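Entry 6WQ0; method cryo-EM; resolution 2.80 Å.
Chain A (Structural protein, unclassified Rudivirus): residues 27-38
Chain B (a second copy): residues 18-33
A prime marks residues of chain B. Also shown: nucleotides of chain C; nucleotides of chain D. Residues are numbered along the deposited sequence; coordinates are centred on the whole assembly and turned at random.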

# COMPACT_ATOMS: atom_id res chain seq x y z
N PRO A 27 -38.71 -30.50 -14.13
CA PRO A 27 -38.94 -30.33 -12.68
C PRO A 27 -39.93 -29.23 -12.36
O PRO A 27 -40.84 -29.42 -11.55
N THR A 28 -39.78 -28.07 -13.00
CA THR A 28 -40.64 -26.93 -12.70
C THR A 28 -42.07 -27.18 -13.17
O THR A 28 -43.02 -26.86 -12.46
N VAL A 29 -42.24 -27.76 -14.36
CA VAL A 29 -43.59 -28.00 -14.88
C VAL A 29 -44.36 -28.92 -13.96
O VAL A 29 -45.45 -28.58 -13.46
N ALA A 30 -43.82 -30.11 -13.71
CA ALA A 30 -44.49 -31.09 -12.86
C ALA A 30 -44.70 -30.55 -11.45
O ALA A 30 -45.78 -30.68 -10.88
N SER A 31 -43.66 -29.93 -10.89
CA SER A 31 -43.75 -29.40 -9.54
C SER A 31 -44.86 -28.36 -9.42
O SER A 31 -45.69 -28.43 -8.51
N THR A 32 -44.89 -27.39 -10.33
CA THR A 32 -45.89 -26.34 -10.28
C THR A 32 -47.30 -26.90 -10.44
O THR A 32 -48.21 -26.56 -9.68
N ILE A 33 -47.49 -27.80 -11.42
CA ILE A 33 -48.83 -28.33 -11.67
C ILE A 33 -49.33 -29.11 -10.46
O ILE A 33 -50.45 -28.90 -9.99
N LEU A 34 -48.50 -30.01 -9.93
CA LEU A 34 -48.95 -30.85 -8.83
C LEU A 34 -49.13 -30.05 -7.54
O LEU A 34 -50.09 -30.27 -6.80
N THR A 35 -48.23 -29.11 -7.27
CA THR A 35 -48.38 -28.27 -6.09
C THR A 35 -49.64 -27.42 -6.17
O THR A 35 -50.32 -27.20 -5.16
N ASN A 36 -50.00 -26.95 -7.37
CA ASN A 36 -51.19 -26.13 -7.52
C ASN A 36 -52.46 -26.96 -7.39
O ASN A 36 -53.45 -26.49 -6.81
N VAL A 37 -52.47 -28.20 -7.91
CA VAL A 37 -53.68 -29.01 -7.84
C VAL A 37 -53.77 -29.88 -6.59
O VAL A 37 -54.73 -30.63 -6.45
N ALA A 38 -52.79 -29.80 -5.69
CA ALA A 38 -52.83 -30.63 -4.48
C ALA A 38 -54.08 -30.43 -3.62
O ALA A 38 -54.71 -31.44 -3.26
N ASN B 18 -58.91 -23.09 -11.92
CA ASN B 18 -58.08 -22.00 -11.43
C ASN B 18 -56.68 -22.49 -11.08
O ASN B 18 -55.70 -21.79 -11.32
N ALA B 19 -56.57 -23.70 -10.53
CA ALA B 19 -55.26 -24.27 -10.24
C ALA B 19 -54.45 -24.48 -11.52
O ALA B 19 -53.28 -24.08 -11.60
N LYS B 20 -55.07 -25.09 -12.53
CA LYS B 20 -54.37 -25.33 -13.78
C LYS B 20 -54.03 -24.02 -14.50
O LYS B 20 -52.99 -23.92 -15.15
N PHE B 21 -54.90 -23.01 -14.39
CA PHE B 21 -54.64 -21.73 -15.04
C PHE B 21 -53.50 -20.99 -14.36
O PHE B 21 -52.64 -20.40 -15.02
N THR B 22 -53.48 -21.00 -13.02
CA THR B 22 -52.37 -20.41 -12.30
C THR B 22 -51.06 -21.13 -12.61
O THR B 22 -50.01 -20.49 -12.70
N ALA B 23 -51.11 -22.45 -12.79
CA ALA B 23 -49.90 -23.19 -13.12
C ALA B 23 -49.40 -22.84 -14.52
O ALA B 23 -48.20 -22.63 -14.72
N PHE B 24 -50.31 -22.78 -15.50
CA PHE B 24 -49.90 -22.52 -16.88
C PHE B 24 -49.36 -21.11 -17.08
O PHE B 24 -48.66 -20.87 -18.07
N SER B 25 -49.66 -20.18 -16.18
CA SER B 25 -49.17 -18.81 -16.28
C SER B 25 -47.71 -18.67 -15.88
O SER B 25 -47.13 -17.61 -16.11
N ASN B 26 -47.12 -19.69 -15.28
CA ASN B 26 -45.70 -19.69 -15.00
C ASN B 26 -44.92 -19.59 -16.30
O ASN B 26 -45.34 -20.15 -17.32
N PRO B 27 -43.80 -18.86 -16.33
CA PRO B 27 -43.04 -18.76 -17.58
C PRO B 27 -42.51 -20.09 -18.08
O PRO B 27 -42.63 -20.41 -19.27
N THR B 28 -41.93 -20.89 -17.18
CA THR B 28 -41.31 -22.15 -17.57
C THR B 28 -42.36 -23.16 -18.02
O THR B 28 -42.14 -23.88 -19.01
N VAL B 29 -43.50 -23.22 -17.34
CA VAL B 29 -44.54 -24.20 -17.69
C VAL B 29 -45.07 -23.94 -19.09
O VAL B 29 -45.05 -24.83 -19.96
N ALA B 30 -45.56 -22.73 -19.33
CA ALA B 30 -46.11 -22.39 -20.64
C ALA B 30 -45.06 -22.51 -21.73
O ALA B 30 -45.31 -23.08 -22.79
N SER B 31 -43.86 -21.97 -21.47
CA SER B 31 -42.79 -22.04 -22.45
C SER B 31 -42.49 -23.48 -22.85
O SER B 31 -42.47 -23.82 -24.03
N THR B 32 -42.29 -24.35 -21.85
CA THR B 32 -41.95 -25.74 -22.11
C THR B 32 -43.05 -26.45 -22.89
O THR B 32 -42.78 -27.10 -23.91
N ILE B 33 -44.31 -26.32 -22.45
CA ILE B 33 -45.40 -27.04 -23.10
C ILE B 33 -45.57 -26.59 -24.54
O ILE B 33 -45.69 -27.41 -25.46

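The contact is built from van der Waals packing, much of it between carbon atoms: no hydrogen bond crosses between the two stretches, and they bury 607 Å² between them. Helix 27-38 runs at 151° to helix 18-24 of the second copy and at 120° to its helix 27-33, approaching each axis to 8.5 Å. Ala19′ and Ala23′ both point toward the partner and lie close against its backbone. Ala19′ CB lies 3.4 Å from the backbone Asn36 O and 3.9 Å from Val37 CG1. Ala23′ CB sits 4.1 Å from Ile33 CA and 4.2 Å from Ile33 CG1, so the methyl meets backbone as well as side chain.

Where the two copies of helix 27 onward meet, valine faces valine. Val29 and Val29′ both adopt t and leave their backbones sideways; their CG1 atoms are 4.2 Å apart, while Val29 CG2 comes within 3.7 Å of Val29′ CA. Ile33 (m, t) and Val37 (m) also point sideways. Each reaches the aliphatic part of Lys20′, with Ile33 CG2 to Lys20′ CE at 4.1 Å and Val37 CG1 to Lys20′ CD at 3.7 Å.

Three threonines share a rule: in Thr32, Thr32′ and Thr22′ the hydroxyl is spent on its own helix and carbon is offered to the neighbor. Thr32, in m, donates from OG1 to Thr28 O at 2.6 Å, leaving its CG2 4.0 Å from Ala23′ CA and its CB 4.0 Å from Val29′ CG2. Thr32′ repeats the bond, very short at 2.4 Å from OG1 to Thr28′ O, and its CB packs 3.9 Å from Val29 CG2. Thr22′ OG1 likewise donates to Asn18′ O at 2.8 Å, and its CG2 lies 3.9 Å from Asn36 OD1. Thr28 and Thr28′, both m, meet through carbon, with Thr28 CG2 3.8 Å from Thr28′ CB.

Asn36 and Asn26′ each make a polar bond within their own stretch. Asn36, its chi1 off-well at -98°, donates from ND2 to Thr32 O at 3.2 Å while resting against Ala23′ CB, 3.8 Å from that same ND2. Asn26′ (t) caps its helix through a weak bond from Thr28′ N to OD1 at 3.5 Å.

The one charged side chain, Lys20′, is spent on nucleic acid. It starts away from the partner, but its side chain bends back and carries NZ to DA149 OP1 of chain C at 2.8 Å and DA144 O3' of chain D at 3.0 Å, so one lysine joins helix packing to both DNA strands. Beside it, Ile33 CG2 touches DA149 C5' at 3.8 Å. Farther along, DT143 C2' of chain D lies over one face of the Phe24′ ring.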

# COMPACT_ATOMS: atom_id res chain seq x y z
CB PRO A 27 -37.54 -30.03 -12.15
CG PRO A 27 -36.61 -30.52 -13.18
CD PRO A 27 -37.30 -30.33 -14.48
CB THR A 28 -40.08 -25.66 -13.33
OG1 THR A 28 -38.78 -25.40 -12.78
CG2 THR A 28 -40.99 -24.48 -13.05
CB VAL A 29 -43.51 -28.55 -16.32
CG1 VAL A 29 -44.89 -28.95 -16.80
CG2 VAL A 29 -42.91 -27.53 -17.25
CB ALA A 30 -43.69 -32.39 -12.82
CB SER A 31 -42.40 -28.80 -9.14
OG SER A 31 -42.53 -27.91 -8.06
CB THR A 32 -45.61 -25.29 -11.36
OG1 THR A 32 -44.24 -24.89 -11.28
CG2 THR A 32 -46.49 -24.08 -11.19
CB ILE A 33 -48.83 -29.19 -12.94
CG1 ILE A 33 -48.49 -28.35 -14.16
CG2 ILE A 33 -50.19 -29.84 -13.14
CD1 ILE A 33 -48.59 -29.10 -15.46
CB LEU A 34 -47.97 -32.01 -8.62
CG LEU A 34 -47.85 -32.96 -9.81
CD1 LEU A 34 -46.82 -34.03 -9.55
CD2 LEU A 34 -49.19 -33.57 -10.15
CB THR A 35 -47.14 -27.39 -5.92
OG1 THR A 35 -46.03 -28.21 -5.53
CG2 THR A 35 -47.36 -26.33 -4.87
CB ASN A 36 -51.16 -25.41 -8.86
CG ASN A 36 -50.67 -23.98 -8.74
OD1 ASN A 36 -51.31 -23.16 -8.10
ND2 ASN A 36 -49.54 -23.70 -9.34
CB VAL A 37 -53.85 -29.93 -9.07
CG1 VAL A 37 -53.88 -29.12 -10.35
CG2 VAL A 37 -52.76 -30.98 -9.11
CB ALA A 38 -51.56 -30.40 -3.67
CB ASN B 18 -58.75 -21.36 -10.22
CG ASN B 18 -58.32 -19.94 -10.01
OD1 ASN B 18 -58.07 -19.21 -10.96
ND2 ASN B 18 -58.23 -19.53 -8.76
CB ALA B 19 -55.42 -25.59 -9.49
CB LYS B 20 -55.20 -26.24 -14.68
CG LYS B 20 -55.38 -27.64 -14.14
CD LYS B 20 -54.05 -28.36 -13.95
CE LYS B 20 -53.63 -29.15 -15.18
NZ LYS B 20 -54.60 -30.21 -15.51
CB PHE B 21 -55.91 -20.89 -15.06
CG PHE B 21 -55.86 -19.72 -16.01
CD1 PHE B 21 -56.28 -19.86 -17.33
CD2 PHE B 21 -55.40 -18.48 -15.60
CE1 PHE B 21 -56.23 -18.79 -18.20
CE2 PHE B 21 -55.35 -17.41 -16.47
CZ PHE B 21 -55.76 -17.57 -17.77
CB THR B 22 -52.65 -20.46 -10.80
OG1 THR B 22 -53.89 -19.79 -10.54
CG2 THR B 22 -51.56 -19.77 -10.01
CB ALA B 23 -50.15 -24.69 -13.00
CB PHE B 24 -51.07 -22.78 -17.83
CG PHE B 24 -50.67 -22.84 -19.28
CD1 PHE B 24 -49.94 -23.90 -19.77
CD2 PHE B 24 -51.04 -21.83 -20.15
CE1 PHE B 24 -49.58 -23.96 -21.09
CE2 PHE B 24 -50.69 -21.89 -21.47
CZ PHE B 24 -49.95 -22.95 -21.94
CB SER B 25 -50.01 -17.88 -15.40
OG SER B 25 -51.32 -17.75 -15.91
CB ASN B 26 -45.33 -20.97 -14.25
CG ASN B 26 -44.09 -20.82 -13.40
OD1 ASN B 26 -42.97 -21.02 -13.86
ND2 ASN B 26 -44.28 -20.49 -12.13
CB PRO B 27 -41.90 -17.80 -17.21
CG PRO B 27 -42.39 -17.06 -16.05
CD PRO B 27 -43.27 -17.98 -15.28
CB THR B 28 -40.48 -22.70 -16.42
OG1 THR B 28 -39.53 -21.71 -16.00
CG2 THR B 28 -39.74 -23.96 -16.83
CB VAL B 29 -45.67 -24.17 -16.64
CG1 VAL B 29 -46.76 -25.16 -17.00
CG2 VAL B 29 -45.12 -24.47 -15.27
CB ALA B 30 -46.69 -20.97 -20.61
CB SER B 31 -41.54 -21.36 -21.90
OG SER B 31 -40.43 -21.57 -22.74
CB THR B 32 -41.68 -26.46 -20.79
OG1 THR B 32 -40.80 -25.65 -20.00
CG2 THR B 32 -41.04 -27.81 -21.01
CB ILE B 33 -46.70 -26.88 -22.29
CG1 ILE B 33 -46.56 -27.55 -20.93
CG2 ILE B 33 -47.88 -27.45 -23.06
CD1 ILE B 33 -47.72 -27.32 -20.01
P DA C 149 -54.44 -33.15 -13.09
OP1 DA C 149 -54.34 -31.69 -13.19
OP2 DA C 149 -55.61 -33.86 -13.62
O5' DA C 149 -53.16 -33.75 -13.79
C5' DA C 149 -51.89 -33.20 -13.54
C4' DA C 149 -50.88 -33.79 -14.49
O4' DA C 149 -50.72 -35.20 -14.20
C3' DA C 149 -51.29 -33.77 -15.95
O3' DA C 149 -50.97 -32.53 -16.52
C2' DA C 149 -50.44 -34.89 -16.52
C1' DA C 149 -50.53 -35.91 -15.40
N9 DA C 149 -51.60 -36.89 -15.56
C8 DA C 149 -52.84 -36.88 -14.97
N7 DA C 149 -53.58 -37.90 -15.30
C5 DA C 149 -52.78 -38.63 -16.16
C6 DA C 149 -52.97 -39.83 -16.86
N6 DA C 149 -54.10 -40.54 -16.80
N1 DA C 149 -51.97 -40.26 -17.64
C2 DA C 149 -50.85 -39.55 -17.70
N3 DA C 149 -50.55 -38.42 -17.09
C4 DA C 149 -51.56 -38.01 -16.33
P DT D 143 -52.07 -28.52 -26.02
OP1 DT D 143 -51.00 -29.38 -25.49
OP2 DT D 143 -53.33 -29.11 -26.49
O5' DT D 143 -52.43 -27.42 -24.94
C5' DT D 143 -51.41 -26.63 -24.35
C4' DT D 143 -51.97 -25.78 -23.23
O4' DT D 143 -52.87 -24.78 -23.77
C3' DT D 143 -52.81 -26.50 -22.22
O3' DT D 143 -51.98 -27.19 -21.30
C2' DT D 143 -53.53 -25.33 -21.57
C1' DT D 143 -53.81 -24.42 -22.77
N1 DT D 143 -55.19 -24.57 -23.33
C2 DT D 143 -56.22 -23.88 -22.76
O2 DT D 143 -56.09 -23.14 -21.80
N3 DT D 143 -57.43 -24.09 -23.34
C4 DT D 143 -57.71 -24.89 -24.41
O4 DT D 143 -58.83 -25.01 -24.87
C5 DT D 143 -56.58 -25.58 -24.97
C7 DT D 143 -56.76 -26.50 -26.13
C6 DT D 143 -55.39 -25.39 -24.41
P DA D 144 -52.51 -28.49 -20.52
OP1 DA D 144 -51.37 -28.95 -19.71
OP2 DA D 144 -53.15 -29.41 -21.47
O5' DA D 144 -53.61 -27.93 -19.52
C5' DA D 144 -54.82 -28.63 -19.29
C4' DA D 144 -55.81 -27.72 -18.60
O4' DA D 144 -56.20 -26.67 -19.50
C3' DA D 144 -57.13 -28.34 -18.20
O3' DA D 144 -56.99 -29.04 -16.98
C2' DA D 144 -57.98 -27.10 -18.02
C1' DA D 144 -57.52 -26.26 -19.21
N9 DA D 144 -58.34 -26.46 -20.38
C8 DA D 144 -58.03 -27.14 -21.52
N7 DA D 144 -59.00 -27.17 -22.40
C5 DA D 144 -60.01 -26.45 -21.79
C6 DA D 144 -61.30 -26.11 -22.20
N6 DA D 144 -61.82 -26.46 -23.37
N1 DA D 144 -62.05 -25.39 -21.35
C2 DA D 144 -61.54 -25.03 -20.17
N3 DA D 144 -60.34 -25.30 -19.68
C4 DA D 144 -59.62 -26.01 -20.55